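Local coordinates for protein glycoside hydrolase family 5 (Aspergillus oryzae, PDB 6LA0) that hydrolyses glycosidic bonds as a secreted family 5 rutinosidase and is predicted to release glucose from the ends of 1,3-beta-glucans, at residues A[32-37]-A[335-340]; A[331-336]-A[351-356]; A[25-30]-A[70-75]; A[260-265]-A[296-301]. All coordinates share one frame; numbering follows the deposited sequence.

Contact 1: A[32-37]-A[335-340]; sequences STIDSQ and AKFSGN. With NAG (2-acetamido-2-deoxy-beta-D-glucopyranose), chain F.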
# COMPACT_ATOMS: atom_id res chain seq x y z
N SER A 32 -8.82 -5.79 9.78
CA SER A 32 -9.76 -5.63 10.88
C SER A 32 -9.91 -4.16 11.30
O SER A 32 -11.01 -3.71 11.65
CB SER A 32 -9.31 -6.49 12.06
OG SER A 32 -8.13 -5.96 12.65
N THR A 33 -8.82 -3.40 11.29
CA THR A 33 -8.80 -2.06 11.87
C THR A 33 -9.54 -1.02 11.03
O THR A 33 -9.90 0.03 11.56
CB THR A 33 -7.35 -1.62 12.05
OG1 THR A 33 -6.65 -1.79 10.80
CG2 THR A 33 -6.67 -2.50 13.08
N ILE A 34 -9.73 -1.25 9.73
CA ILE A 34 -10.15 -0.15 8.86
C ILE A 34 -11.66 0.06 8.91
O ILE A 34 -12.14 1.20 8.81
CB ILE A 34 -9.66 -0.38 7.42
CG1 ILE A 34 -8.12 -0.47 7.37
CG2 ILE A 34 -10.16 0.74 6.51
CD1 ILE A 34 -7.54 -0.80 6.02
N ASP A 35 -12.44 -1.01 9.07
CA ASP A 35 -13.90 -0.92 9.17
C ASP A 35 -14.34 -1.84 10.32
O ASP A 35 -14.48 -3.06 10.14
CB ASP A 35 -14.56 -1.30 7.85
CG ASP A 35 -16.07 -1.05 7.82
OD1 ASP A 35 -16.73 -1.11 8.88
OD2 ASP A 35 -16.60 -0.81 6.72
N SER A 36 -14.53 -1.24 11.50
CA SER A 36 -14.92 -2.01 12.69
C SER A 36 -16.27 -2.69 12.51
O SER A 36 -16.49 -3.80 13.01
CB SER A 36 -14.95 -1.10 13.91
OG SER A 36 -13.65 -0.81 14.40
N GLN A 37 -17.21 -2.02 11.83
CA GLN A 37 -18.55 -2.59 11.71
C GLN A 37 -18.55 -3.80 10.79
O GLN A 37 -19.19 -4.82 11.09
CB GLN A 37 -19.54 -1.55 11.19
CG GLN A 37 -20.90 -2.15 10.82
CD GLN A 37 -22.08 -1.23 11.10
OE1 GLN A 37 -21.91 -0.04 11.32
NE2 GLN A 37 -23.28 -1.80 11.07
N ALA A 335 -7.85 6.27 2.57
CA ALA A 335 -8.85 7.22 2.10
C ALA A 335 -10.04 7.31 3.05
O ALA A 335 -10.50 8.41 3.40
CB ALA A 335 -9.32 6.85 0.70
N LYS A 336 -10.59 6.15 3.45
CA LYS A 336 -11.73 6.05 4.36
C LYS A 336 -11.43 5.04 5.47
O LYS A 336 -10.92 3.95 5.21
CB LYS A 336 -13.00 5.62 3.61
CG LYS A 336 -13.39 6.57 2.49
CD LYS A 336 -14.62 6.08 1.74
CE LYS A 336 -15.89 6.64 2.36
NZ LYS A 336 -17.13 6.30 1.55
N PHE A 337 -11.77 5.41 6.70
CA PHE A 337 -11.37 4.64 7.88
C PHE A 337 -12.39 4.90 8.99
O PHE A 337 -12.62 6.06 9.35
CB PHE A 337 -9.97 5.06 8.35
CG PHE A 337 -9.37 4.19 9.43
CD1 PHE A 337 -9.79 4.29 10.75
CD2 PHE A 337 -8.33 3.31 9.12
CE1 PHE A 337 -9.23 3.51 11.74
CE2 PHE A 337 -7.76 2.53 10.13
CZ PHE A 337 -8.22 2.62 11.43
N SER A 338 -12.95 3.82 9.55
CA SER A 338 -13.92 3.94 10.63
C SER A 338 -13.62 3.06 11.84
O SER A 338 -14.47 2.94 12.73
CB SER A 338 -15.33 3.64 10.11
OG SER A 338 -15.41 2.30 9.67
N GLY A 339 -12.44 2.45 11.93
CA GLY A 339 -12.11 1.67 13.11
C GLY A 339 -12.12 2.52 14.38
O GLY A 339 -11.69 3.68 14.38
N ASN A 340 -12.61 1.94 15.48
CA ASN A 340 -12.88 2.71 16.70
C ASN A 340 -11.97 2.35 17.87
O ASN A 340 -12.31 2.66 19.01
CB ASN A 340 -14.34 2.56 17.12
CG ASN A 340 -14.76 1.12 17.34
OD1 ASN A 340 -13.95 0.20 17.25
ND2 ASN A 340 -16.03 0.93 17.65
C1 NAG F . -16.59 -0.38 17.84
C2 NAG F . -17.38 -0.53 19.14
C3 NAG F . -18.22 -1.82 19.12
C4 NAG F . -19.05 -1.91 17.85
C5 NAG F . -18.16 -1.73 16.63
C6 NAG F . -18.94 -1.68 15.33
C7 NAG F . -16.36 0.50 21.12
C8 NAG F . -15.39 0.31 22.25
N2 NAG F . -16.49 -0.54 20.29
O3 NAG F . -19.07 -1.83 20.26
O4 NAG F . -19.69 -3.18 17.78
O5 NAG F . -17.46 -0.49 16.73
O6 NAG F . -19.86 -0.60 15.31
O7 NAG F . -16.99 1.54 20.98
O HOH W 1 -14.57 2.81 6.97
O HOH W 2 -17.70 1.23 9.97
O HOH W 3 -16.52 0.80 11.81

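Contact 2: A[331-336]-A[351-356]; sequences CYWTAK and DYWNFE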
# COMPACT_ATOMS: atom_id res chain seq x y z
N CYS A 331 1.42 8.82 -0.32
CA CYS A 331 0.03 8.36 -0.29
C CYS A 331 -0.38 8.12 1.15
O CYS A 331 0.22 7.28 1.83
CB CYS A 331 -0.17 7.07 -1.09
SG CYS A 331 -0.25 7.29 -2.89
N TYR A 332 -1.43 8.79 1.61
CA TYR A 332 -1.87 8.60 2.98
C TYR A 332 -2.56 7.25 3.16
O TYR A 332 -3.24 6.76 2.25
CB TYR A 332 -2.81 9.74 3.40
CG TYR A 332 -2.96 9.91 4.90
CD1 TYR A 332 -2.07 10.72 5.62
CD2 TYR A 332 -3.99 9.28 5.59
CE1 TYR A 332 -2.21 10.87 7.01
CE2 TYR A 332 -4.13 9.44 6.98
CZ TYR A 332 -3.24 10.23 7.67
OH TYR A 332 -3.40 10.36 9.04
N TRP A 333 -2.39 6.65 4.34
CA TRP A 333 -3.17 5.48 4.75
C TRP A 333 -4.21 5.94 5.77
O TRP A 333 -3.87 6.18 6.92
CB TRP A 333 -2.28 4.39 5.35
CG TRP A 333 -3.04 3.10 5.49
CD1 TRP A 333 -3.89 2.75 6.52
CD2 TRP A 333 -3.07 2.01 4.56
NE1 TRP A 333 -4.43 1.50 6.28
CE2 TRP A 333 -3.94 1.03 5.09
CE3 TRP A 333 -2.44 1.76 3.33
CZ2 TRP A 333 -4.19 -0.17 4.43
CZ3 TRP A 333 -2.69 0.56 2.69
CH2 TRP A 333 -3.56 -0.39 3.24
N THR A 334 -5.49 6.02 5.37
CA THR A 334 -6.03 5.54 4.10
C THR A 334 -7.22 6.47 3.74
O THR A 334 -7.54 7.37 4.51
CB THR A 334 -6.49 4.08 4.21
OG1 THR A 334 -7.08 3.64 2.97
CG2 THR A 334 -7.50 3.93 5.36
N ALA A 335 -7.85 6.27 2.57
CA ALA A 335 -8.85 7.22 2.10
C ALA A 335 -10.04 7.31 3.05
O ALA A 335 -10.50 8.41 3.40
CB ALA A 335 -9.32 6.85 0.70
N LYS A 336 -10.59 6.15 3.45
CA LYS A 336 -11.73 6.05 4.36
C LYS A 336 -11.43 5.04 5.47
O LYS A 336 -10.92 3.95 5.21
CB LYS A 336 -13.00 5.62 3.61
CG LYS A 336 -13.39 6.57 2.49
CD LYS A 336 -14.62 6.08 1.74
CE LYS A 336 -15.89 6.64 2.36
NZ LYS A 336 -17.13 6.30 1.55
N ASP A 351 -10.30 9.11 14.15
CA ASP A 351 -10.07 10.54 14.09
C ASP A 351 -8.73 10.89 13.43
O ASP A 351 -8.54 12.05 13.05
CB ASP A 351 -10.16 11.13 15.51
CG ASP A 351 -11.52 10.83 16.19
OD1 ASP A 351 -12.54 11.29 15.65
OD2 ASP A 351 -11.56 10.12 17.23
N TYR A 352 -7.83 9.92 13.24
CA TYR A 352 -6.48 10.18 12.73
C TYR A 352 -6.13 9.45 11.45
O TYR A 352 -5.19 9.88 10.76
CB TYR A 352 -5.43 9.84 13.81
CG TYR A 352 -5.67 10.63 15.06
CD1 TYR A 352 -5.08 11.87 15.25
CD2 TYR A 352 -6.52 10.14 16.06
CE1 TYR A 352 -5.32 12.60 16.40
CE2 TYR A 352 -6.77 10.87 17.23
CZ TYR A 352 -6.16 12.10 17.38
OH TYR A 352 -6.38 12.84 18.52
N TRP A 353 -6.83 8.37 11.10
CA TRP A 353 -6.49 7.58 9.92
C TRP A 353 -7.46 7.78 8.77
O TRP A 353 -7.35 7.09 7.75
CB TRP A 353 -6.46 6.09 10.28
CG TRP A 353 -5.40 5.68 11.24
CD1 TRP A 353 -5.39 5.88 12.57
CD2 TRP A 353 -4.22 4.93 10.92
NE1 TRP A 353 -4.26 5.32 13.13
CE2 TRP A 353 -3.52 4.73 12.13
CE3 TRP A 353 -3.67 4.42 9.74
CZ2 TRP A 353 -2.31 4.04 12.19
CZ3 TRP A 353 -2.47 3.73 9.80
CH2 TRP A 353 -1.81 3.55 11.02
N ASN A 354 -8.40 8.70 8.91
CA ASN A 354 -9.50 8.88 7.96
C ASN A 354 -9.18 10.12 7.14
O ASN A 354 -9.36 11.24 7.61
CB ASN A 354 -10.82 8.99 8.74
CG ASN A 354 -12.03 9.13 7.85
OD1 ASN A 354 -12.05 8.64 6.71
ND2 ASN A 354 -13.07 9.80 8.36
N PHE A 355 -8.67 9.92 5.93
CA PHE A 355 -8.30 11.07 5.10
C PHE A 355 -9.53 11.88 4.69
O PHE A 355 -9.41 13.08 4.44
CB PHE A 355 -7.50 10.61 3.87
CG PHE A 355 -6.73 11.71 3.21
CD1 PHE A 355 -5.53 12.14 3.74
CD2 PHE A 355 -7.22 12.35 2.08
CE1 PHE A 355 -4.82 13.17 3.14
CE2 PHE A 355 -6.52 13.37 1.48
CZ PHE A 355 -5.31 13.78 2.00
N GLU A 356 -10.70 11.25 4.61
CA GLU A 356 -11.90 11.96 4.18
C GLU A 356 -12.25 13.10 5.14
O GLU A 356 -12.78 14.14 4.72
CB GLU A 356 -13.09 11.00 4.07
CG GLU A 356 -14.40 11.68 3.69
CD GLU A 356 -15.53 10.69 3.46
OE1 GLU A 356 -15.65 9.71 4.23
OE2 GLU A 356 -16.30 10.92 2.51
O HOH W 4 -18.36 8.37 3.46

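Contact 3: A[25-30]-A[70-75]; sequences GGWLVQ and TYITER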
# COMPACT_ATOMS: atom_id res chain seq x y z
N GLY A 25 -7.26 1.62 0.95
CA GLY A 25 -7.19 0.48 1.84
C GLY A 25 -8.56 -0.02 2.24
O GLY A 25 -9.57 0.68 2.16
N GLY A 26 -8.58 -1.28 2.68
CA GLY A 26 -9.80 -1.92 3.16
C GLY A 26 -10.84 -2.23 2.10
O GLY A 26 -11.95 -2.62 2.45
N TRP A 27 -10.50 -2.08 0.81
CA TRP A 27 -11.44 -2.23 -0.28
C TRP A 27 -11.31 -3.59 -0.97
O TRP A 27 -12.26 -4.38 -0.97
CB TRP A 27 -11.25 -1.08 -1.29
CG TRP A 27 -12.11 -1.14 -2.52
CD1 TRP A 27 -13.43 -1.55 -2.60
CD2 TRP A 27 -11.73 -0.75 -3.84
NE1 TRP A 27 -13.87 -1.44 -3.91
CE2 TRP A 27 -12.85 -0.96 -4.69
CE3 TRP A 27 -10.54 -0.27 -4.41
CZ2 TRP A 27 -12.81 -0.69 -6.06
CZ3 TRP A 27 -10.51 0.01 -5.76
CH2 TRP A 27 -11.63 -0.22 -6.58
N LEU A 28 -10.15 -3.86 -1.58
CA LEU A 28 -9.91 -5.16 -2.20
C LEU A 28 -8.98 -6.03 -1.36
O LEU A 28 -8.75 -7.19 -1.70
CB LEU A 28 -9.34 -4.96 -3.61
CG LEU A 28 -10.11 -3.99 -4.51
CD1 LEU A 28 -9.36 -3.74 -5.80
CD2 LEU A 28 -11.47 -4.61 -4.83
N VAL A 29 -8.44 -5.47 -0.27
CA VAL A 29 -7.73 -6.19 0.78
C VAL A 29 -8.45 -5.88 2.09
O VAL A 29 -8.66 -4.70 2.40
CB VAL A 29 -6.26 -5.74 0.87
CG1 VAL A 29 -5.55 -6.40 2.05
CG2 VAL A 29 -5.51 -6.03 -0.43
N GLN A 30 -8.83 -6.91 2.84
CA GLN A 30 -9.61 -6.70 4.06
C GLN A 30 -8.70 -6.76 5.29
O GLN A 30 -7.86 -7.66 5.40
CB GLN A 30 -10.74 -7.74 4.20
CG GLN A 30 -11.56 -7.96 2.93
CD GLN A 30 -12.12 -6.69 2.36
OE1 GLN A 30 -12.54 -5.79 3.11
NE2 GLN A 30 -12.13 -6.58 1.05
N THR A 70 -19.39 -1.34 -3.11
CA THR A 70 -19.94 -0.24 -2.32
C THR A 70 -18.91 0.53 -1.49
O THR A 70 -19.12 1.72 -1.24
CB THR A 70 -21.05 -0.73 -1.37
OG1 THR A 70 -20.56 -1.79 -0.53
CG2 THR A 70 -22.26 -1.22 -2.16
N TYR A 71 -17.81 -0.10 -1.06
CA TYR A 71 -16.93 0.57 -0.10
C TYR A 71 -16.19 1.74 -0.74
O TYR A 71 -15.99 2.78 -0.09
CB TYR A 71 -15.94 -0.42 0.50
CG TYR A 71 -15.15 0.19 1.63
CD1 TYR A 71 -15.77 0.51 2.83
CD2 TYR A 71 -13.80 0.48 1.49
CE1 TYR A 71 -15.05 1.08 3.87
CE2 TYR A 71 -13.07 1.05 2.53
CZ TYR A 71 -13.70 1.35 3.71
OH TYR A 71 -13.02 1.92 4.77
N ILE A 72 -15.77 1.60 -1.99
CA ILE A 72 -15.14 2.67 -2.75
C ILE A 72 -15.90 2.82 -4.06
O ILE A 72 -16.00 1.85 -4.84
CB ILE A 72 -13.65 2.42 -3.03
CG1 ILE A 72 -12.82 2.43 -1.74
CG2 ILE A 72 -13.11 3.44 -4.04
CD1 ILE A 72 -12.72 3.80 -1.06
N THR A 73 -16.43 4.01 -4.31
CA THR A 73 -17.20 4.30 -5.52
C THR A 73 -16.64 5.55 -6.19
O THR A 73 -15.78 6.26 -5.64
CB THR A 73 -18.69 4.50 -5.20
OG1 THR A 73 -18.83 5.63 -4.33
CG2 THR A 73 -19.27 3.26 -4.55
N GLU A 74 -17.17 5.84 -7.38
CA GLU A 74 -16.72 7.02 -8.12
C GLU A 74 -16.99 8.31 -7.36
O GLU A 74 -16.28 9.30 -7.56
CB GLU A 74 -17.35 7.03 -9.51
CG GLU A 74 -17.07 5.75 -10.29
CD GLU A 74 -17.62 5.75 -11.70
OE1 GLU A 74 -18.40 6.65 -12.05
OE2 GLU A 74 -17.27 4.83 -12.47
N ARG A 75 -17.99 8.33 -6.46
CA ARG A 75 -18.21 9.53 -5.65
C ARG A 75 -17.04 9.78 -4.71
O ARG A 75 -16.65 10.94 -4.48
CB ARG A 75 -19.52 9.42 -4.84
CG ARG A 75 -20.78 9.15 -5.66
CD ARG A 75 -21.29 10.40 -6.41
NE ARG A 75 -20.54 10.70 -7.64
CZ ARG A 75 -20.46 9.92 -8.72
NH1 ARG A 75 -21.10 8.75 -8.78
NH2 ARG A 75 -19.74 10.32 -9.76

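Contact 4: A[260-265]-A[296-301]; sequences DVHTYY and TGEWAI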
# COMPACT_ATOMS: atom_id res chain seq x y z
N ASP A 260 9.39 2.28 -2.66
CA ASP A 260 8.25 2.65 -1.82
C ASP A 260 8.66 2.45 -0.36
O ASP A 260 8.92 1.32 0.06
CB ASP A 260 7.03 1.78 -2.15
CG ASP A 260 5.88 1.96 -1.14
OD1 ASP A 260 5.93 2.92 -0.35
OD2 ASP A 260 4.94 1.14 -1.15
N VAL A 261 8.72 3.55 0.42
CA VAL A 261 9.00 3.45 1.85
C VAL A 261 7.73 3.78 2.64
O VAL A 261 6.91 4.60 2.21
CB VAL A 261 10.17 4.36 2.30
CG1 VAL A 261 11.46 4.01 1.54
CG2 VAL A 261 9.82 5.86 2.15
N HIS A 262 7.59 3.14 3.81
CA HIS A 262 6.45 3.32 4.70
C HIS A 262 6.92 3.91 6.04
O HIS A 262 7.90 3.44 6.63
CB HIS A 262 5.72 1.98 4.94
CG HIS A 262 5.15 1.39 3.69
ND1 HIS A 262 4.52 0.17 3.66
CD2 HIS A 262 5.09 1.88 2.42
CE1 HIS A 262 4.11 -0.08 2.43
NE2 HIS A 262 4.45 0.94 1.66
N THR A 263 6.21 4.92 6.53
CA THR A 263 6.62 5.63 7.73
C THR A 263 5.42 5.82 8.64
O THR A 263 4.48 6.53 8.27
CB THR A 263 7.23 6.99 7.38
OG1 THR A 263 8.28 6.81 6.42
CG2 THR A 263 7.79 7.67 8.65
N TYR A 264 5.47 5.21 9.83
CA TYR A 264 4.41 5.30 10.82
C TYR A 264 4.97 5.71 12.18
O TYR A 264 6.18 5.59 12.45
CB TYR A 264 3.67 3.98 10.96
CG TYR A 264 2.79 3.62 9.78
CD1 TYR A 264 1.62 4.33 9.53
CD2 TYR A 264 3.11 2.56 8.94
CE1 TYR A 264 0.78 3.99 8.46
CE2 TYR A 264 2.29 2.21 7.86
CZ TYR A 264 1.13 2.93 7.62
OH TYR A 264 0.29 2.58 6.57
N TYR A 265 4.07 6.17 13.06
CA TYR A 265 4.45 6.74 14.35
C TYR A 265 3.62 6.23 15.54
O TYR A 265 3.85 6.69 16.67
CB TYR A 265 4.36 8.27 14.30
CG TYR A 265 5.23 8.87 13.22
CD1 TYR A 265 6.55 9.21 13.49
CD2 TYR A 265 4.74 9.09 11.94
CE1 TYR A 265 7.37 9.74 12.51
CE2 TYR A 265 5.56 9.63 10.94
CZ TYR A 265 6.87 9.95 11.24
OH TYR A 265 7.71 10.48 10.28
N THR A 296 6.86 7.71 -0.81
CA THR A 296 6.38 7.33 0.51
C THR A 296 4.95 6.82 0.33
O THR A 296 3.98 7.57 0.49
CB THR A 296 6.47 8.51 1.49
OG1 THR A 296 7.79 9.07 1.47
CG2 THR A 296 6.12 8.06 2.90
N GLY A 297 4.82 5.53 0.04
CA GLY A 297 3.52 4.97 -0.29
C GLY A 297 2.55 4.75 0.85
O GLY A 297 1.36 4.50 0.58
N GLU A 298 3.01 4.81 2.11
CA GLU A 298 2.15 4.67 3.28
C GLU A 298 2.66 5.54 4.42
O GLU A 298 3.86 5.50 4.72
CB GLU A 298 2.08 3.21 3.77
CG GLU A 298 1.25 2.28 2.93
CD GLU A 298 1.07 0.91 3.55
OE1 GLU A 298 1.04 0.83 4.79
OE2 GLU A 298 0.95 -0.10 2.81
N TRP A 299 1.77 6.29 5.06
CA TRP A 299 2.08 7.02 6.28
C TRP A 299 0.75 7.44 6.93
O TRP A 299 -0.31 7.40 6.30
CB TRP A 299 2.98 8.22 6.01
CG TRP A 299 2.31 9.32 5.22
CD1 TRP A 299 1.95 9.29 3.91
CD2 TRP A 299 1.93 10.62 5.71
NE1 TRP A 299 1.36 10.48 3.54
CE2 TRP A 299 1.34 11.31 4.63
CE3 TRP A 299 2.04 11.26 6.95
CZ2 TRP A 299 0.85 12.62 4.77
CZ3 TRP A 299 1.55 12.55 7.08
CH2 TRP A 299 0.97 13.22 6.00
N ALA A 300 0.84 7.87 8.20
CA ALA A 300 -0.32 8.38 8.95
C ALA A 300 0.18 9.15 10.17
O ALA A 300 1.33 8.99 10.59
CB ALA A 300 -1.26 7.26 9.38
N ILE A 301 -0.72 9.95 10.77
CA ILE A 301 -0.31 10.92 11.79
C ILE A 301 -0.58 10.47 13.23
O ILE A 301 -0.30 11.24 14.15
CB ILE A 301 -0.95 12.31 11.58
CG1 ILE A 301 -2.48 12.23 11.67
CG2 ILE A 301 -0.46 12.94 10.28
CD1 ILE A 301 -3.17 13.56 12.03
O HOH W 5 1.36 6.89 12.42

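Contact 1: A[32-37]-A[335-340]
Three donors converge on Ile-34 O. Ser-338 N gives the firm bond, 2.8 Å from Ile-34 O and nearly straight, with 173° at the hydrogen. Gly-339 N arrives at a poor angle, 3.4 Å from that same Ile-34 O, and its bond is weak, as is the one donated by water 1. Beside this grip, Phe-337 CG stands anti to the backbone N (chi1 -171°), which swings the ring under Ile-34 CA and brings CZ to Thr-33 O. Ile-34 CA sits over one ring face in a CH-pi contact, 4.1 Å from the centroid, and Ile-34 CG1 packs near Phe-337 CE2; Trp-353 stacks on the ring. Gly-339 has no side chain to hold it off, and its CA approaches Thr-33 O to 3.2 Å in a CA-H...O contact. Water 2 donates to Asp-35 OD1, and Ser-338 O reaches Gln-37 N through water 3. Farther along, Ser-36 OG lies 3.0 Å from Asn-340 OD1, while Asn-340 ND2 carries the sugar through a 1.4 Å bond to NAG C1. Asp-35 OD1 caps Phe-38 N, and OD2 forms a salt bridge with Arg-67. An N-capped start of helix 36-42 thus packs against an N-glycosylated loop that follows the last strand of the TIM barrel.

Contact 2: A[331-336]-A[351-356]
Thr-334 brackets Asn-354 with its backbone: its N donates to Trp-353 O (3.2 Å), and its O accepts from Phe-355 N (3.1 Å). A weaker bond follows from Glu-356 N to Ala-335 O. The segment 331-336 carries the end of the eighth strand of the (beta/alpha)8 barrel into its loop, and 351-356 leads into helix 355-360. A cis peptide joins Trp-333 to Thr-334, a non-proline cis bond also known at this position in related family 5 enzymes. Tyr-332 extends from the strand with CG anti to the backbone N (chi1 -161°), which brings OH to Tyr-352 O, in plane at the ring edge; the 2.5 Å bond OH donates runs nearly along the C=O axis, and the same OH receives Ile-301 N. The Tyr-332 ring meets Phe-355 obliquely, planes at 43°, with CG 3.6 Å from Phe-355 CD1. The two tryptophans touch rim to rim with planes at 87°: Trp-333 CD1 is 3.6 Å from Trp-353 CE3, while Trp-353 NE1 bonds to Gln-302 OE1. Trp-333 O, buried here, lacks a polar partner. At the outer end Lys-336 NZ and Glu-356 OE1 are 4.6 Å apart, too far for a salt bridge. NZ pairs instead with Asp-76 and Glu-356 OE2 with Lys-79, while water 4 donates to Glu-356 OE1 at 3.1 Å and accepts a weak bond from Lys-336 NZ.

Contact 3: A[25-30]-A[70-75]
The Trp-27 indole is held between two aliphatic groups: Ile-72 CB covers one face, and Leu-28 CG covers the opposite face, 3.6 Å above the plane. The Ile-72 contact is a CH-pi interaction, with CB 3.7 Å from the centroid of the five-membered ring and just 6° off its normal; CG1 of Ile-72 reaches Trp-27 CG at 3.7 Å. The indole NE1 bonds to Tyr-68 O. In the (beta/alpha)8 barrel this joins the loop after the first strand, 19-23, to the turn leading into helix 74-81. The Tyr-71 ring meets the same loop differently. Gly-25 O lies at its edge, 3.5 Å from Tyr-71 CE2, while Gly-26 O and Trp-27 CA approach it obliquely. Tyr-71 CG is anti to the backbone N (chi1 -172°), which sends the ring along the glycine pair and lets OH bond to Lys-336 O. Arg-67 holds both sides of the contact, making a cation-pi interaction with Tyr-71 and bonding through NH1 to Gly-26 O. Across the two segments the contact is one of packing. Within the loop, Gln-30 NE2 donates to Trp-27 O at 3.0 Å, from above the carbonyl plane and 62° out of it.

Contact 4: A[260-265]-A[296-301]
Glu-298 lays its whole side chain along the face of His-262. CB sits over the imidazole, 3.6 Å from the ring centroid, in a CH-pi contact, and also touches Tyr-264 OH. CG lies 3.7 Å from His-262 NE2 and CE1; the extended chi2 (-173°) then carries CD to 3.4 Å from His-262 CE1. The carboxylate is then stacked on the ring, the two planes 23° apart. At the tip the oxygens divide. OE2 lies 3.2 Å from His-262 CE1 and forms a salt bridge with Arg-89. OE1 accepts the Tyr-264 hydroxyl on its anti side, 2.6 Å from OH.

Two hydrogen bonds hold the imidazole: His-262 NE2 donates to Asp-260 OD2 at 2.9 Å, and ND1 is hydrogen-bonded to Glu-191 OE2. Asp-260 OD1 in turn takes Gly-297 N at 2.9 Å, tying the aspartate to the neighbouring strand.

The backbones are adjacent parallel strands of a beta-alpha-beta unit, 19° apart in direction. Their pairing is loose: Thr-263 N to Glu-298 O, 3.0 Å, is a sound direct backbone bond, supplemented by CA-H...O contacts and by water 5 between Tyr-265 N and Ala-300 O. Thr-263 O is buried without a polar partner. With Arg-89, Tyr-264 and the His-262 face all defining its place, the Glu-298 carboxylate is probably restricted in rotation. Such an arrangement, with Glu-191 hydrogen-bonded to ND1 of the same histidine, is consistent with family 5 active centres, where paired glutamates at barrel strand ends carry out hydrolysis.

From the N terminus, residues 25-30 follow the first barrel strand, and contact 3 closes a largely helical excursion of about 40 residues from there to 70-75. Before it closes, 32-37 has already opened contact 1, which waits almost 300 residues for its partner at 335-340, so contacts 1 and 3 cross. Contact 4 lies wholly within that long span, pairing strands 257-265 and 294-303. Contact 2 opens on 331-336, sharing Ala-335 and Lys-336 with contact 1, and closes a short loop at 351-356. Trp-333 N to Trp-299 O joins contact 2 to contact 4, whereas Thr-334 OG1 to Gly-25 N joins it to contact 3. First and last barrel strands are thus tied at their loop ends.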